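Local coordinates for afamin (Homo sapiens, PDB 6FAK), which carries hydrophobic molecules in body fluids, binds vitamin E and keeps lipidated Wnt proteins soluble and active, at residues V213-F216 and I217-I221; I346-L349 and L350-Q354; L411-L414 and T415-P419; F529-N532 and L533-K537. All coordinates share one frame; numbering follows the deposited sequence.

Interaction 1 of 4, residues V213-F216 and I217-I221; sequences VVHF and IYIAI
The F216 ring carries CD1 of I219 over the centre of one face, 4.3 Å above its plane. In the conformer described, the H215 imidazole has F216 CD1 above one face, offset toward the rim. I219 CD1 also approaches this imidazole obliquely, 3.8 Å from H215 CD2, so in that conformer one methyl serves both rings. The Y218 phenol presents a face to the carbonyl O of V214, which lies above the ring centre. Its CD2 packs against H215 CB at 3.6 Å. At its far end, Y218 OH rests on V214 CG1. The V214 methyl CG1 also meets I217 CD1 at 3.9 Å, the two side chains running alongside each other. The segments run from helix 211-214 into helix 216-225. I217 N bonds to V214 O at 2.9 Å, an i to i+3 bond. I219 N to H215 O and A220 N to F216 O are regular i to i+4 bonds. All these residues lie in the region that forms the binding pocket for hydrophobic ligands. F216 and I219 pack on T334 of helix 326-339. Y218 lies against helix 231-250, its ring nearly parallel to that of Y245, while F216 and I217 reach L350 of helix 346-363. V214 touches A205 of helix 177-209.

Interaction 2 of 4, residues I346-L349 and L350-Q354; sequences IPEL and LRIVQ
E348 sets CG opposite its backbone N (chi1 -174°), then bends at chi2; R351 bends at chi3 (-77°) and turns its guanidinium back toward that carboxylate. The result is an i to i+3 salt bridge in the first turns of helix 346-363, in the second albumin domain. R351 grips one oxygen side-on with two nitrogens. NH2 reaches E348 OE1 at 2.8 Å on the anti side, and NE reaches the same OE1 at 3.2 Å from above the carboxylate plane. OE1 lies at the guanidinium edge, and the two planes are turned 65° apart. One guanidinium face lies over the P347 carbonyl O. Outside partners also anchor the pair: E348 OE1 to S387, E348 OE2 to T384, R351 NH2 to D451 and R351 NH1 to the A483 carbonyl. The charged groups thus tie this helix to helix 376-417 and helix 446-462. I346, P347 and L350 line a pocket holding a polyether, probably from the crystallisation liquor. I352 crosses E348 obliquely, its CD1 4.0 Å from E348 OE2. On the apolar side, I346 CG2 meets L350 CD1 at 4.2 Å.

Interaction 3 of 4, residues L411-L414 and T415-P419; sequences LIRL and TKIAP
L414, R413 and T415 dominate these last two turns of the long helix 376-417, in the third albumin domain. T415 bonds back to the preceding turn twice. Its OG1 donates to L411 O at 2.8 Å, and its N donates to the same L411 O at 3.1 Å. The two donors reach this carbonyl from opposite faces of its plane. The hydroxyl sits beside the backbone N (chi1 -55°), which lets it reach back one turn. L414 meets the second segment mainly through its backbone. Its carbonyl O accepts from A418 N at 2.9 Å. That O also lies 3.4 Å from I417 CG1. The L414 side chain packs on L426 and L429 of helix 423-440. A418 is the first residue to leave helical geometry, so this bond belongs to the end of the helix. R413 is bent at chi2 and chi3, which lays its guanidinium forward along the helix, beside K416 and I417. K416 CB lies over one guanidinium face, and K416 CG is 3.8 Å from R413 NH2. I417 CG2 comes within 4.0 Å of R413 NH1. R413 NH2 and K416 NZ stand only 4.2 Å apart. D542 pairs with both residues: OD2 with R413 NE and OD1 with K416 NZ. K416 NZ also bonds to the L540 carbonyl. The shared aspartate probably offsets the like charges and secures the end of this helix to the start of helix 542-560.

Interaction 4 of 4, residues F529-N532 and L533-K537; sequences FLVN and LVKLK
F529 to L536 form the last turns of helix 521-536, a regular alpha-helix in the third albumin domain. Four i to i+4 bonds join the segments. The shortest are L533 N to F529 O and L536 N to N532 O, both 2.8 Å; V534 N to L530 O and K535 N to V531 O are both 3.0 Å. K537 is the first residue to leave helical geometry, though its N still bonds to L533 O. The side chains meet through carbon atoms. F529 and L533 run alongside each other, with L533 CD2 4.2 Å from F529 CE1 and oblique to the ring. L530 CD1 meets V534 CG2 at 4.1 Å, where the two chains cross at a slant. K535 is extended beyond CG, so its CE passes V531 CG1 at 4.2 Å while NZ travels on to the L421 carbonyl and the T423 hydroxyl. T423 also bonds to N532 OD1, so this threonine serves both polar ends. V531 and K535 pack on L426 of helix 423-440. L530 rests on Y408 of helix 376-417, and F529 meets F552 of helix 542-560 edge-to-face.

Overall arrangement
All four contacts are local turns of helix and largely buried, in two touching pairs. Every touching residue of interaction 4 is buried; interaction 1 includes the exposed V213, and interactions 2 and 3 hold partly exposed residues. Interactions 1 and 2 lie in the second albumin domain, centres about 10 Å apart, with I217 packed on L350. Interactions 3 and 4 lie in the third, about 9 Å apart, where T415 fits against V531 and V534. Rings and aliphatic carbons rule interaction 1. Interaction 4 is apolar packing, with the buried polar ends of N532 and K535 bonded to T423 and the L421 carbonyl. Interaction 2 has an internal salt bridge, whereas the cations of interaction 3 share an outside aspartate.

Interaction 1 of 4, residues V213-F216 and I217-I221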
loop_
_atom_site.group_PDB
_atom_site.type_symbol
_atom_site.label_atom_id
_atom_site.label_comp_id
_atom_site.label_asym_id
_atom_site.label_seq_id
_atom_site.Cartn_x
_atom_site.Cartn_y
_atom_site.Cartn_z
ATOM N N VAL A 213 -6.859 -16.933 -5.628
ATOM C CA VAL A 213 -6.828 -15.953 -6.666
ATOM C C VAL A 213 -5.560 -15.177 -6.418
ATOM O O VAL A 213 -4.812 -14.839 -7.341
ATOM C CB VAL A 213 -8.049 -15.018 -6.509
ATOM C CG1 VAL A 213 -7.863 -13.744 -7.292
ATOM C CG2 VAL A 213 -9.349 -15.779 -6.822
ATOM N N VAL A 214 -5.305 -14.892 -5.153
ATOM C CA VAL A 214 -4.228 -14.012 -4.818
ATOM C C VAL A 214 -2.854 -14.575 -4.978
ATOM O O VAL A 214 -2.005 -13.810 -5.356
ATOM C CB VAL A 214 -4.511 -13.291 -3.450
ATOM C CG1 VAL A 214 -3.344 -12.435 -2.977
ATOM C CG2 VAL A 214 -5.742 -12.418 -3.608
ATOM N N HIS A 215 -2.611 -15.886 -4.798
ATOM C CA HIS A 215 -1.239 -16.432 -4.949
ATOM C C HIS A 215 -0.715 -16.464 -6.417
ATOM O O HIS A 215 0.489 -16.696 -6.673
ATOM C CB HIS A 215 -1.119 -17.818 -4.321
ATOM C CG HIS A 215 -1.522 -18.935 -5.226
ATOM N ND1 HIS A 215 -2.843 -19.216 -5.517
ATOM C CD2 HIS A 215 -0.788 -19.852 -5.901
ATOM C CE1 HIS A 215 -2.904 -20.229 -6.363
ATOM N NE2 HIS A 215 -1.676 -20.653 -6.590
ATOM N N PHE A 216 -1.593 -16.181 -7.370
ATOM C CA PHE A 216 -1.142 -15.821 -8.716
ATOM C C PHE A 216 -0.266 -14.555 -8.772
ATOM O O PHE A 216 0.690 -14.476 -9.569
ATOM C CB PHE A 216 -2.300 -15.837 -9.715
ATOM C CG PHE A 216 -2.664 -17.227 -10.128
ATOM C CD1 PHE A 216 -3.364 -18.080 -9.253
ATOM C CD2 PHE A 216 -2.228 -17.748 -11.325
ATOM C CE1 PHE A 216 -3.678 -19.395 -9.619
ATOM C CE2 PHE A 216 -2.519 -19.069 -11.687
ATOM C CZ PHE A 216 -3.216 -19.899 -10.845
ATOM N N ILE A 217 -0.544 -13.632 -7.857
ATOM C CA ILE A 217 0.294 -12.463 -7.682
ATOM C C ILE A 217 1.729 -12.866 -7.356
ATOM O O ILE A 217 2.634 -12.302 -7.912
ATOM C CB ILE A 217 -0.211 -11.515 -6.550
ATOM C CG1 ILE A 217 -1.528 -10.890 -6.938
ATOM C CG2 ILE A 217 0.816 -10.403 -6.241
ATOM C CD1 ILE A 217 -2.129 -10.075 -5.807
ATOM N N TYR A 218 1.921 -13.820 -6.442
ATOM C CA TYR A 218 3.249 -14.205 -5.997
ATOM C C TYR A 218 3.952 -15.012 -7.084
ATOM O O TYR A 218 5.183 -14.939 -7.251
ATOM C CB TYR A 218 3.236 -14.982 -4.640
ATOM C CG TYR A 218 2.167 -14.609 -3.601
ATOM C CD1 TYR A 218 1.981 -13.277 -3.197
ATOM C CD2 TYR A 218 1.400 -15.598 -2.965
ATOM C CE1 TYR A 218 0.994 -12.946 -2.249
ATOM C CE2 TYR A 218 0.456 -15.283 -1.989
ATOM C CZ TYR A 218 0.234 -13.950 -1.639
ATOM O OH TYR A 218 -0.757 -13.641 -0.711
ATOM N N ILE A 219 3.200 -15.820 -7.824
ATOM C CA ILE A 219 3.810 -16.554 -8.942
ATOM C C ILE A 219 4.337 -15.544 -9.930
ATOM O O ILE A 219 5.487 -15.660 -10.414
ATOM C CB ILE A 219 2.835 -17.528 -9.651
ATOM C CG1 ILE A 219 2.406 -18.682 -8.729
ATOM C CG2 ILE A 219 3.497 -18.093 -10.927
ATOM C CD1 ILE A 219 1.121 -19.382 -9.164
ATOM N N ALA A 220 3.515 -14.540 -10.244
ATOM C CA ALA A 220 3.937 -13.567 -11.258
ATOM C C ALA A 220 5.166 -12.780 -10.808
ATOM O O ALA A 220 6.077 -12.673 -11.568
ATOM C CB ALA A 220 2.811 -12.628 -11.663
ATOM N N ILE A 221 5.188 -12.272 -9.561
ATOM C CA ILE A 221 6.300 -11.456 -9.051
ATOM C C ILE A 221 7.585 -12.274 -8.913
ATOM O O ILE A 221 8.680 -11.821 -9.317
ATOM C CB ILE A 221 5.987 -10.841 -7.663
ATOM C CG1 ILE A 221 4.915 -9.751 -7.776
ATOM C CG2 ILE A 221 7.247 -10.215 -7.018
ATOM C CD1 ILE A 221 4.300 -9.371 -6.430
#

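Interaction 2 of 4, residues I346-L349 and L350-Q354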
loop_
_atom_site.group_PDB
_atom_site.type_symbol
_atom_site.label_atom_id
_atom_site.label_comp_id
_atom_site.label_asym_id
_atom_site.label_seq_id
_atom_site.Cartn_x
_atom_site.Cartn_y
_atom_site.Cartn_z
ATOM N N ILE A 346 2.470 -6.402 -13.021
ATOM C CA ILE A 346 1.798 -7.509 -12.382
ATOM C C ILE A 346 0.312 -7.560 -12.757
ATOM O O ILE A 346 -0.147 -8.628 -13.127
ATOM C CB ILE A 346 2.054 -7.559 -10.851
ATOM C CG1 ILE A 346 3.566 -7.558 -10.517
ATOM C CG2 ILE A 346 1.402 -8.780 -10.237
ATOM C CD1 ILE A 346 4.403 -8.652 -11.166
ATOM N N PRO A 347 -0.431 -6.422 -12.714
ATOM C CA PRO A 347 -1.840 -6.445 -13.161
ATOM C C PRO A 347 -2.030 -6.868 -14.648
ATOM O O PRO A 347 -2.945 -7.625 -14.959
ATOM C CB PRO A 347 -2.328 -4.998 -12.909
ATOM C CG PRO A 347 -1.403 -4.431 -11.934
ATOM C CD PRO A 347 -0.088 -5.162 -12.035
ATOM N N GLU A 348 -1.089 -6.443 -15.525
ATOM C CA GLU A 348 -1.115 -6.834 -16.918
ATOM C C GLU A 348 -0.923 -8.360 -17.038
ATOM O O GLU A 348 -1.626 -8.986 -17.764
ATOM C CB GLU A 348 -0.090 -6.087 -17.785
ATOM C CG GLU A 348 -0.265 -6.424 -19.292
ATOM C CD GLU A 348 -1.620 -5.959 -19.874
ATOM O OE1 GLU A 348 -2.213 -4.975 -19.361
ATOM O OE2 GLU A 348 -2.072 -6.537 -20.891
ATOM N N LEU A 349 0.016 -8.927 -16.301
ATOM C CA LEU A 349 0.207 -10.388 -16.341
ATOM C C LEU A 349 -1.046 -11.133 -15.874
ATOM O O LEU A 349 -1.403 -12.105 -16.455
ATOM C CB LEU A 349 1.373 -10.800 -15.494
ATOM C CG LEU A 349 2.723 -10.314 -16.015
ATOM C CD1 LEU A 349 3.773 -10.436 -14.951
ATOM C CD2 LEU A 349 3.123 -11.053 -17.277
ATOM N N LEU A 350 -1.694 -10.643 -14.816
ATOM C CA LEU A 350 -2.906 -11.290 -14.334
ATOM C C LEU A 350 -4.078 -11.130 -15.282
ATOM O O LEU A 350 -4.883 -12.033 -15.363
ATOM C CB LEU A 350 -3.297 -10.774 -12.940
ATOM C CG LEU A 350 -2.138 -10.952 -11.942
ATOM C CD1 LEU A 350 -2.532 -10.275 -10.631
ATOM C CD2 LEU A 350 -1.774 -12.393 -11.741
ATOM N N ARG A 351 -4.193 -9.984 -15.993
ATOM C CA ARG A 351 -5.173 -9.858 -17.039
ATOM C C ARG A 351 -4.956 -10.923 -18.165
ATOM O O ARG A 351 -5.915 -11.550 -18.626
ATOM C CB ARG A 351 -5.216 -8.422 -17.626
ATOM C CG ARG A 351 -5.799 -7.407 -16.638
ATOM C CD ARG A 351 -5.988 -6.080 -17.327
ATOM N NE ARG A 351 -4.736 -5.362 -17.491
ATOM C CZ ARG A 351 -4.188 -4.496 -16.648
ATOM N NH1 ARG A 351 -4.704 -4.288 -15.450
ATOM N NH2 ARG A 351 -3.078 -3.868 -16.984
ATOM N N ILE A 352 -3.700 -11.102 -18.548
ATOM C CA ILE A 352 -3.314 -12.092 -19.537
ATOM C C ILE A 352 -3.682 -13.517 -19.090
ATOM O O ILE A 352 -4.222 -14.308 -19.886
ATOM C CB ILE A 352 -1.814 -11.914 -19.961
ATOM C CG1 ILE A 352 -1.742 -10.630 -20.800
ATOM C CG2 ILE A 352 -1.288 -13.128 -20.745
ATOM C CD1 ILE A 352 -0.353 -10.108 -20.997
ATOM N N VAL A 353 -3.454 -13.823 -17.820
ATOM C CA VAL A 353 -3.816 -15.138 -17.304
ATOM C C VAL A 353 -5.332 -15.344 -17.422
ATOM O O VAL A 353 -5.781 -16.421 -17.877
ATOM C CB VAL A 353 -3.333 -15.374 -15.864
ATOM C CG1 VAL A 353 -3.839 -16.717 -15.355
ATOM C CG2 VAL A 353 -1.799 -15.328 -15.748
ATOM N N GLN A 354 -6.119 -14.331 -17.055
ATOM C CA GLN A 354 -7.569 -14.443 -17.144
ATOM C C GLN A 354 -8.076 -14.599 -18.564
ATOM O O GLN A 354 -9.015 -15.381 -18.836
ATOM C CB GLN A 354 -8.228 -13.208 -16.516
ATOM C CG GLN A 354 -9.742 -13.272 -16.463
ATOM C CD GLN A 354 -10.205 -14.412 -15.564
ATOM O OE1 GLN A 354 -9.774 -14.497 -14.402
ATOM N NE2 GLN A 354 -11.023 -15.320 -16.105
#

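Interaction 3 of 4, residues L411-L414 and T415-P419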
loop_
_atom_site.group_PDB
_atom_site.type_symbol
_atom_site.label_atom_id
_atom_site.label_comp_id
_atom_site.label_asym_id
_atom_site.label_seq_id
_atom_site.Cartn_x
_atom_site.Cartn_y
_atom_site.Cartn_z
ATOM N N LEU A 411 -7.661 14.843 -9.247
ATOM C CA LEU A 411 -8.489 15.278 -8.136
ATOM C C LEU A 411 -9.897 15.582 -8.600
ATOM O O LEU A 411 -10.858 15.197 -7.947
ATOM C CB LEU A 411 -7.832 16.485 -7.421
ATOM C CG LEU A 411 -6.566 16.143 -6.654
ATOM C CD1 LEU A 411 -6.014 17.451 -6.113
ATOM C CD2 LEU A 411 -6.798 15.192 -5.487
ATOM N N ILE A 412 -10.046 16.275 -9.717
ATOM C CA ILE A 412 -11.381 16.524 -10.289
ATOM C C ILE A 412 -12.116 15.183 -10.618
ATOM O O ILE A 412 -13.262 14.942 -10.177
ATOM C CB ILE A 412 -11.305 17.441 -11.566
ATOM C CG1 ILE A 412 -10.883 18.864 -11.169
ATOM C CG2 ILE A 412 -12.673 17.483 -12.260
ATOM C CD1 ILE A 412 -10.528 19.800 -12.323
ATOM N N ARG A 413 -11.435 14.312 -11.339
ATOM C CA ARG A 413 -12.010 13.030 -11.787
ATOM C C ARG A 413 -12.369 12.141 -10.615
ATOM O O ARG A 413 -13.476 11.624 -10.581
ATOM C CB ARG A 413 -11.061 12.285 -12.736
ATOM C CG ARG A 413 -11.234 12.738 -14.191
ATOM C CD ARG A 413 -12.455 12.070 -14.883
ATOM N NE ARG A 413 -13.653 12.928 -14.859
ATOM C CZ ARG A 413 -14.923 12.510 -14.855
ATOM N NH1 ARG A 413 -15.215 11.206 -14.897
ATOM N NH2 ARG A 413 -15.901 13.389 -14.819
ATOM N N LEU A 414 -11.445 11.980 -9.674
ATOM C CA LEU A 414 -11.672 11.146 -8.529
ATOM C C LEU A 414 -12.857 11.652 -7.687
ATOM O O LEU A 414 -13.654 10.860 -7.176
ATOM C CB LEU A 414 -10.430 11.035 -7.634
ATOM C CG LEU A 414 -9.255 10.139 -8.053
ATOM C CD1 LEU A 414 -7.981 10.555 -7.272
ATOM C CD2 LEU A 414 -9.607 8.694 -7.738
ATOM N N THR A 415 -12.904 12.966 -7.464
ATOM C CA THR A 415 -13.985 13.573 -6.659
ATOM C C THR A 415 -15.354 13.409 -7.358
ATOM O O THR A 415 -16.340 13.109 -6.708
ATOM C CB THR A 415 -13.670 15.040 -6.308
ATOM O OG1 THR A 415 -12.396 15.109 -5.645
ATOM C CG2 THR A 415 -14.669 15.590 -5.391
ATOM N N LYS A 416 -15.402 13.564 -8.672
ATOM C CA LYS A 416 -16.626 13.277 -9.433
ATOM C C LYS A 416 -17.167 11.848 -9.259
ATOM O O LYS A 416 -18.415 11.616 -9.152
ATOM C CB LYS A 416 -16.409 13.533 -10.940
ATOM C CG LYS A 416 -16.285 14.982 -11.337
ATOM C CD LYS A 416 -17.612 15.708 -11.321
ATOM C CE LYS A 416 -17.549 17.070 -12.028
ATOM N NZ LYS A 416 -17.516 17.081 -13.527
ATOM N N ILE A 417 -16.262 10.886 -9.313
ATOM C CA ILE A 417 -16.621 9.510 -9.314
ATOM C C ILE A 417 -16.886 8.964 -7.905
ATOM O O ILE A 417 -17.649 8.024 -7.767
ATOM C CB ILE A 417 -15.629 8.567 -10.104
ATOM C CG1 ILE A 417 -14.326 8.414 -9.394
ATOM C CG2 ILE A 417 -15.423 9.007 -11.563
ATOM C CD1 ILE A 417 -13.479 7.313 -9.967
ATOM N N ALA A 418 -16.210 9.513 -6.901
ATOM C CA ALA A 418 -16.269 9.043 -5.490
ATOM C C ALA A 418 -16.421 10.209 -4.507
ATOM O O ALA A 418 -15.604 10.363 -3.608
ATOM C CB ALA A 418 -15.033 8.193 -5.145
ATOM N N PRO A 419 -17.437 11.055 -4.729
ATOM C CA PRO A 419 -17.581 12.277 -3.928
ATOM C C PRO A 419 -17.928 11.998 -2.463
ATOM O O PRO A 419 -17.752 12.913 -1.655
ATOM C CB PRO A 419 -18.705 13.045 -4.627
ATOM C CG PRO A 419 -19.536 11.963 -5.250
ATOM C CD PRO A 419 -18.526 10.957 -5.718
#

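Interaction 4 of 4, residues F529-N532 and L533-K537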
loop_
_atom_site.group_PDB
_atom_site.type_symbol
_atom_site.label_atom_id
_atom_site.label_comp_id
_atom_site.label_asym_id
_atom_site.label_seq_id
_atom_site.Cartn_x
_atom_site.Cartn_y
_atom_site.Cartn_z
ATOM N N PHE A 529 -8.762 22.535 -1.304
ATOM C CA PHE A 529 -9.626 23.548 -1.953
ATOM C C PHE A 529 -10.294 23.013 -3.219
ATOM O O PHE A 529 -11.533 23.135 -3.403
ATOM C CB PHE A 529 -8.822 24.856 -2.208
ATOM C CG PHE A 529 -9.573 25.884 -2.988
ATOM C CD1 PHE A 529 -9.543 25.886 -4.384
ATOM C CD2 PHE A 529 -10.298 26.854 -2.337
ATOM C CE1 PHE A 529 -10.267 26.809 -5.125
ATOM C CE2 PHE A 529 -11.050 27.787 -3.070
ATOM C CZ PHE A 529 -11.028 27.756 -4.482
ATOM N N LEU A 530 -9.478 22.419 -4.091
ATOM C CA LEU A 530 -9.990 21.892 -5.356
ATOM C C LEU A 530 -11.033 20.793 -5.158
ATOM O O LEU A 530 -12.082 20.812 -5.817
ATOM C CB LEU A 530 -8.886 21.409 -6.247
ATOM C CG LEU A 530 -9.341 20.844 -7.589
ATOM C CD1 LEU A 530 -10.207 21.746 -8.456
ATOM C CD2 LEU A 530 -8.103 20.486 -8.374
ATOM N N VAL A 531 -10.746 19.870 -4.233
ATOM C CA VAL A 531 -11.646 18.803 -3.941
ATOM C C VAL A 531 -12.967 19.347 -3.397
ATOM O O VAL A 531 -14.037 18.956 -3.893
ATOM C CB VAL A 531 -11.008 17.723 -3.043
ATOM C CG1 VAL A 531 -12.028 16.719 -2.511
ATOM C CG2 VAL A 531 -9.938 16.993 -3.832
ATOM N N ASN A 532 -12.898 20.207 -2.400
ATOM C CA ASN A 532 -14.120 20.845 -1.850
ATOM C C ASN A 532 -14.919 21.619 -2.914
ATOM O O ASN A 532 -16.152 21.545 -2.975
ATOM C CB ASN A 532 -13.801 21.716 -0.624
ATOM C CG ASN A 532 -13.336 20.895 0.562
ATOM O OD1 ASN A 532 -13.850 19.789 0.790
ATOM N ND2 ASN A 532 -12.398 21.421 1.335
ATOM N N LEU A 533 -14.211 22.303 -3.802
ATOM C CA LEU A 533 -14.849 23.000 -4.914
ATOM C C LEU A 533 -15.635 22.068 -5.845
ATOM O O LEU A 533 -16.795 22.410 -6.268
ATOM C CB LEU A 533 -13.810 23.778 -5.720
ATOM C CG LEU A 533 -14.373 24.717 -6.768
ATOM C CD1 LEU A 533 -15.164 25.862 -6.136
ATOM C CD2 LEU A 533 -13.208 25.222 -7.615
ATOM N N VAL A 534 -15.029 20.910 -6.143
ATOM C CA VAL A 534 -15.622 19.921 -7.018
ATOM C C VAL A 534 -16.861 19.327 -6.339
ATOM O O VAL A 534 -17.856 19.104 -7.014
ATOM C CB VAL A 534 -14.657 18.799 -7.481
ATOM C CG1 VAL A 534 -15.376 17.796 -8.322
ATOM C CG2 VAL A 534 -13.538 19.358 -8.362
ATOM N N LYS A 535 -16.799 19.072 -5.029
ATOM C CA LYS A 535 -17.992 18.591 -4.280
ATOM C C LYS A 535 -19.071 19.647 -4.359
ATOM O O LYS A 535 -20.241 19.356 -4.695
ATOM C CB LYS A 535 -17.658 18.310 -2.822
ATOM C CG LYS A 535 -16.849 17.044 -2.621
ATOM C CD LYS A 535 -16.483 16.809 -1.188
ATOM C CE LYS A 535 -15.761 15.499 -1.054
ATOM N NZ LYS A 535 -15.426 15.217 0.341
ATOM N N LEU A 536 -18.682 20.875 -4.072
ATOM C CA LEU A 536 -19.659 21.978 -4.051
ATOM C C LEU A 536 -20.363 22.172 -5.427
ATOM O O LEU A 536 -21.591 22.285 -5.496
ATOM C CB LEU A 536 -19.015 23.250 -3.570
ATOM C CG LEU A 536 -19.974 24.477 -3.677
ATOM C CD1 LEU A 536 -21.186 24.360 -2.776
ATOM C CD2 LEU A 536 -19.179 25.736 -3.397
ATOM N N LYS A 537 -19.580 22.127 -6.489
ATOM C CA LYS A 537 -20.008 22.382 -7.854
ATOM C C LYS A 537 -19.944 21.111 -8.726
ATOM O O LYS A 537 -19.535 21.168 -9.895
ATOM C CB LYS A 537 -19.094 23.461 -8.430
ATOM C CG LYS A 537 -19.083 24.774 -7.668
ATOM C CD LYS A 537 -20.449 25.420 -7.714
ATOM C CE LYS A 537 -20.346 26.947 -7.598
ATOM N NZ LYS A 537 -21.576 27.489 -6.978
#